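Local structure of beta-porphyranase B (Bacteroides plebeius, 4AWD) at residues A[241-246]-A[255-260]. The protein cleaves the sulfated red-seaweed polysaccharide porphyran at the (1->4) linkages between beta-D-galactopyranose and alpha-L-galactopyranose-6-sulfate. Sequence-based numbering, arbitrary orientation.
Sequences HTYGCW and FYYDGK
Y243 and Y257 lie side by side at the apolar centre of this antiparallel hairpin, pointing the same way and touching CE1 to CE1 at 3.6 Å, with their ring planes turned 43° apart. They form a non-hydrogen-bonded pair, as do C245 and F255 farther along the same face, where C245 SG meets F255 CE1 obliquely at 3.9 Å. This face packs on strand 168-182 through I180, L177 and I179, as expected for the beta-jelly-roll sandwich of GH16 enzymes; that strand carries E176 and E181, the probable nucleophile and proton donor. On the other face Y256 runs alongside W246, its hydroxyl at the indole edge. G244, directly across from Y256, contributes backbone: G244 N donates to Y256 O (2.9 Å) and G244 O accepts from Y256 N (2.7 Å).

Beyond T242, whose carbonyl receives D258 N, the second strand leaves in a type I' turn from Y257 to K260, which leads into strand 260-265. Here the D258 carboxylate reaches back across the hairpin and divides its oxygens. OD1 takes T242 N at 2.8 Å, nearly along the C-O axis, and OD2 offers its syn lone pair to H241 ND1 at 2.9 Å, close to the imidazole plane. The Y257 side chain, with chi1 at 176° and CG trans to the main-chain nitrogen, brings its OH over the centre of one imidazole face of H241; that hydroxyl is hydrogen-bonded to D234. The example illustrates how one carboxylate, serving a main-chain and a side-chain N-H, can extend strand pairing past the last backbone bridge. Its two bonds should restrict its rotation, and its charge, with D234 nearby, would be expected to stabilise a protonated H241.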
ATOM      1  N   HIS A 241      12.647   3.167  -6.974  1.00 14.42           N
ATOM      2  CA  HIS A 241      13.058   3.743  -5.718  1.00 13.79           C
ATOM      3  C   HIS A 241      12.559   2.872  -4.590  1.00 13.14           C
ATOM      4  O   HIS A 241      11.680   2.026  -4.757  1.00 13.59           O
ATOM      5  CB  HIS A 241      12.550   5.187  -5.563  1.00 13.65           C
ATOM      6  CG  HIS A 241      13.122   6.138  -6.567  1.00 14.08           C
ATOM      7  ND1 HIS A 241      14.365   6.715  -6.422  1.00 14.59           N
ATOM      8  CD2 HIS A 241      12.616   6.621  -7.728  1.00 14.53           C
ATOM      9  CE1 HIS A 241      14.603   7.504  -7.457  1.00 14.76           C
ATOM     10  NE2 HIS A 241      13.559   7.464  -8.265  1.00 12.78           N
ATOM     11  N   THR A 242      13.110   3.129  -3.429  1.00 12.37           N
ATOM     12  CA  THR A 242      12.876   2.329  -2.260  1.00 12.21           C
ATOM     13  C   THR A 242      11.886   3.094  -1.369  1.00 11.53           C
ATOM     14  O   THR A 242      12.072   4.284  -1.106  1.00 11.26           O
ATOM     15  CB  THR A 242      14.280   2.028  -1.621  1.00 12.26           C
ATOM     16  OG1 THR A 242      14.726   0.736  -2.062  1.00 14.35           O
ATOM     17  CG2 THR A 242      14.276   2.076  -0.148  1.00 11.26           C
ATOM     18  N   TYR A 243      10.811   2.425  -0.965  1.00 11.13           N
ATOM     19  CA  TYR A 243       9.790   3.035  -0.103  1.00 10.89           C
ATOM     20  C   TYR A 243       9.545   2.114   1.086  1.00 10.84           C
ATOM     21  O   TYR A 243       9.075   0.985   0.934  1.00 10.32           O
ATOM     22  CB  TYR A 243       8.484   3.286  -0.865  1.00 10.89           C
ATOM     23  CG  TYR A 243       8.634   4.134  -2.106  1.00 10.91           C
ATOM     24  CD1 TYR A 243       8.574   5.525  -2.031  1.00  9.26           C
ATOM     25  CD2 TYR A 243       8.833   3.542  -3.360  1.00 11.35           C
ATOM     26  CE1 TYR A 243       8.705   6.315  -3.159  1.00  9.22           C
ATOM     27  CE2 TYR A 243       8.985   4.325  -4.507  1.00 11.86           C
ATOM     28  CZ  TYR A 243       8.915   5.718  -4.394  1.00 10.86           C
ATOM     29  OH  TYR A 243       9.057   6.509  -5.510  1.00  9.52           O
ATOM     30  N   GLY A 244       9.877   2.605   2.269  1.00 10.96           N
ATOM     31  CA  GLY A 244       9.938   1.758   3.438  1.00 11.16           C
ATOM     32  C   GLY A 244       9.357   2.351   4.694  1.00 11.64           C
ATOM     33  O   GLY A 244       9.310   3.570   4.895  1.00 11.09           O
ATOM     34  N   CYS A 245       8.902   1.457   5.545  1.00 12.28           N
ATOM     35  CA  CYS A 245       8.348   1.841   6.805  1.00 13.73           C
ATOM     36  C   CYS A 245       9.009   1.034   7.913  1.00 13.56           C
ATOM     37  O   CYS A 245       9.155  -0.190   7.792  1.00 13.17           O
ATOM     38  CB  CYS A 245       6.869   1.519   6.814  1.00 13.87           C
ATOM     39  SG  CYS A 245       6.141   1.990   8.331  1.00 20.26           S
ATOM     40  N   TRP A 246       9.401   1.723   8.982  1.00 13.28           N
ATOM     41  CA  TRP A 246       9.698   1.057  10.235  1.00 13.60           C
ATOM     42  C   TRP A 246       8.474   1.217  11.128  1.00 13.15           C
ATOM     43  O   TRP A 246       8.243   2.277  11.709  1.00 13.15           O
ATOM     44  CB  TRP A 246      10.936   1.640  10.921  1.00 13.33           C
ATOM     45  CG  TRP A 246      11.316   0.918  12.192  1.00 14.72           C
ATOM     46  CD1 TRP A 246      10.595  -0.052  12.846  1.00 15.69           C
ATOM     47  CD2 TRP A 246      12.502   1.122  12.973  1.00 16.19           C
ATOM     48  NE1 TRP A 246      11.268  -0.468  13.974  1.00 15.32           N
ATOM     49  CE2 TRP A 246      12.436   0.240  14.076  1.00 16.77           C
ATOM     50  CE3 TRP A 246      13.615   1.963  12.845  1.00 17.49           C
ATOM     51  CZ2 TRP A 246      13.445   0.177  15.050  1.00 18.64           C
ATOM     52  CZ3 TRP A 246      14.619   1.895  13.807  1.00 18.97           C
ATOM     53  CH2 TRP A 246      14.524   1.009  14.898  1.00 17.96           C
ATOM     54  N   PHE A 255       9.042   6.622   8.094  1.00 12.66           N
ATOM     55  CA  PHE A 255       9.126   6.356   6.655  1.00 12.51           C
ATOM     56  C   PHE A 255      10.472   6.660   6.006  1.00 12.78           C
ATOM     57  O   PHE A 255      11.142   7.639   6.351  1.00 12.93           O
ATOM     58  CB  PHE A 255       7.977   7.049   5.919  1.00 12.40           C
ATOM     59  CG  PHE A 255       6.631   6.635   6.418  1.00 10.93           C
ATOM     60  CD1 PHE A 255       6.034   5.483   5.938  1.00  9.27           C
ATOM     61  CD2 PHE A 255       5.984   7.376   7.413  1.00  9.78           C
ATOM     62  CE1 PHE A 255       4.790   5.067   6.421  1.00 11.63           C
ATOM     63  CE2 PHE A 255       4.739   6.976   7.898  1.00 12.04           C
ATOM     64  CZ  PHE A 255       4.135   5.816   7.396  1.00 10.83           C
ATOM     65  N   TYR A 256      10.860   5.801   5.068  1.00 12.68           N
ATOM     66  CA  TYR A 256      12.168   5.883   4.421  1.00 12.57           C
ATOM     67  C   TYR A 256      12.044   5.892   2.906  1.00 12.27           C
ATOM     68  O   TYR A 256      11.320   5.092   2.318  1.00 11.72           O
ATOM     69  CB  TYR A 256      13.074   4.741   4.883  1.00 12.52           C
ATOM     70  CG  TYR A 256      13.402   4.813   6.360  1.00 14.01           C
ATOM     71  CD1 TYR A 256      12.456   4.448   7.330  1.00 12.93           C
ATOM     72  CD2 TYR A 256      14.656   5.264   6.792  1.00 14.87           C
ATOM     73  CE1 TYR A 256      12.743   4.532   8.679  1.00 13.07           C
ATOM     74  CE2 TYR A 256      14.955   5.351   8.155  1.00 15.25           C
ATOM     75  CZ  TYR A 256      13.994   4.979   9.088  1.00 15.34           C
ATOM     76  OH  TYR A 256      14.282   5.063  10.430  1.00 15.88           O
ATOM     77  N   TYR A 257      12.743   6.832   2.293  1.00 12.20           N
ATOM     78  CA  TYR A 257      12.832   6.904   0.859  1.00 12.60           C
ATOM     79  C   TYR A 257      14.282   6.679   0.509  1.00 12.74           C
ATOM     80  O   TYR A 257      15.135   7.357   1.047  1.00 13.55           O
ATOM     81  CB  TYR A 257      12.387   8.285   0.371  1.00 12.30           C
ATOM     82  CG  TYR A 257      12.536   8.486  -1.115  1.00 11.92           C
ATOM     83  CD1 TYR A 257      11.839   7.674  -2.016  1.00 10.54           C
ATOM     84  CD2 TYR A 257      13.369   9.479  -1.625  1.00 11.21           C
ATOM     85  CE1 TYR A 257      11.958   7.848  -3.367  1.00 11.25           C
ATOM     86  CE2 TYR A 257      13.502   9.662  -2.998  1.00 11.52           C
ATOM     87  CZ  TYR A 257      12.787   8.848  -3.864  1.00 12.38           C
ATOM     88  OH  TYR A 257      12.888   9.017  -5.230  1.00 13.23           O
ATOM     89  N   ASP A 258      14.556   5.731  -0.382  1.00 13.03           N
ATOM     90  CA  ASP A 258      15.928   5.365  -0.755  1.00 13.58           C
ATOM     91  C   ASP A 258      16.889   5.201   0.460  1.00 13.76           C
ATOM     92  O   ASP A 258      18.060   5.577   0.416  1.00 13.56           O
ATOM     93  CB  ASP A 258      16.470   6.325  -1.828  1.00 13.75           C
ATOM     94  CG  ASP A 258      15.867   6.076  -3.218  1.00 14.34           C
ATOM     95  OD1 ASP A 258      15.261   4.996  -3.450  1.00 14.99           O
ATOM     96  OD2 ASP A 258      16.015   6.959  -4.096  1.00 14.14           O
ATOM     97  N   GLY A 259      16.362   4.624   1.540  1.00 14.24           N
ATOM     98  CA  GLY A 259      17.130   4.339   2.750  1.00 14.79           C
ATOM     99  C   GLY A 259      17.332   5.516   3.698  1.00 15.21           C
ATOM    100  O   GLY A 259      18.020   5.383   4.705  1.00 15.87           O
ATOM    101  N   LYS A 260      16.734   6.663   3.400  1.00 14.77           N
ATOM    102  CA  LYS A 260      16.916   7.834   4.239  1.00 15.22           C
ATOM    103  C   LYS A 260      15.633   8.161   4.977  1.00 14.78           C
ATOM    104  O   LYS A 260      14.565   8.213   4.374  1.00 14.65           O
ATOM    105  CB  LYS A 260      17.353   9.053   3.393  1.00 15.81           C
ATOM    106  CG  LYS A 260      18.746   8.934   2.728  1.00 17.76           C
ATOM    107  CD  LYS A 260      18.946  10.015   1.644  1.00 22.46           C
ATOM    108  CE  LYS A 260      18.437   9.563   0.244  1.00 24.39           C
ATOM    109  NZ  LYS A 260      16.987   9.858  -0.036  1.00 22.67           N
TER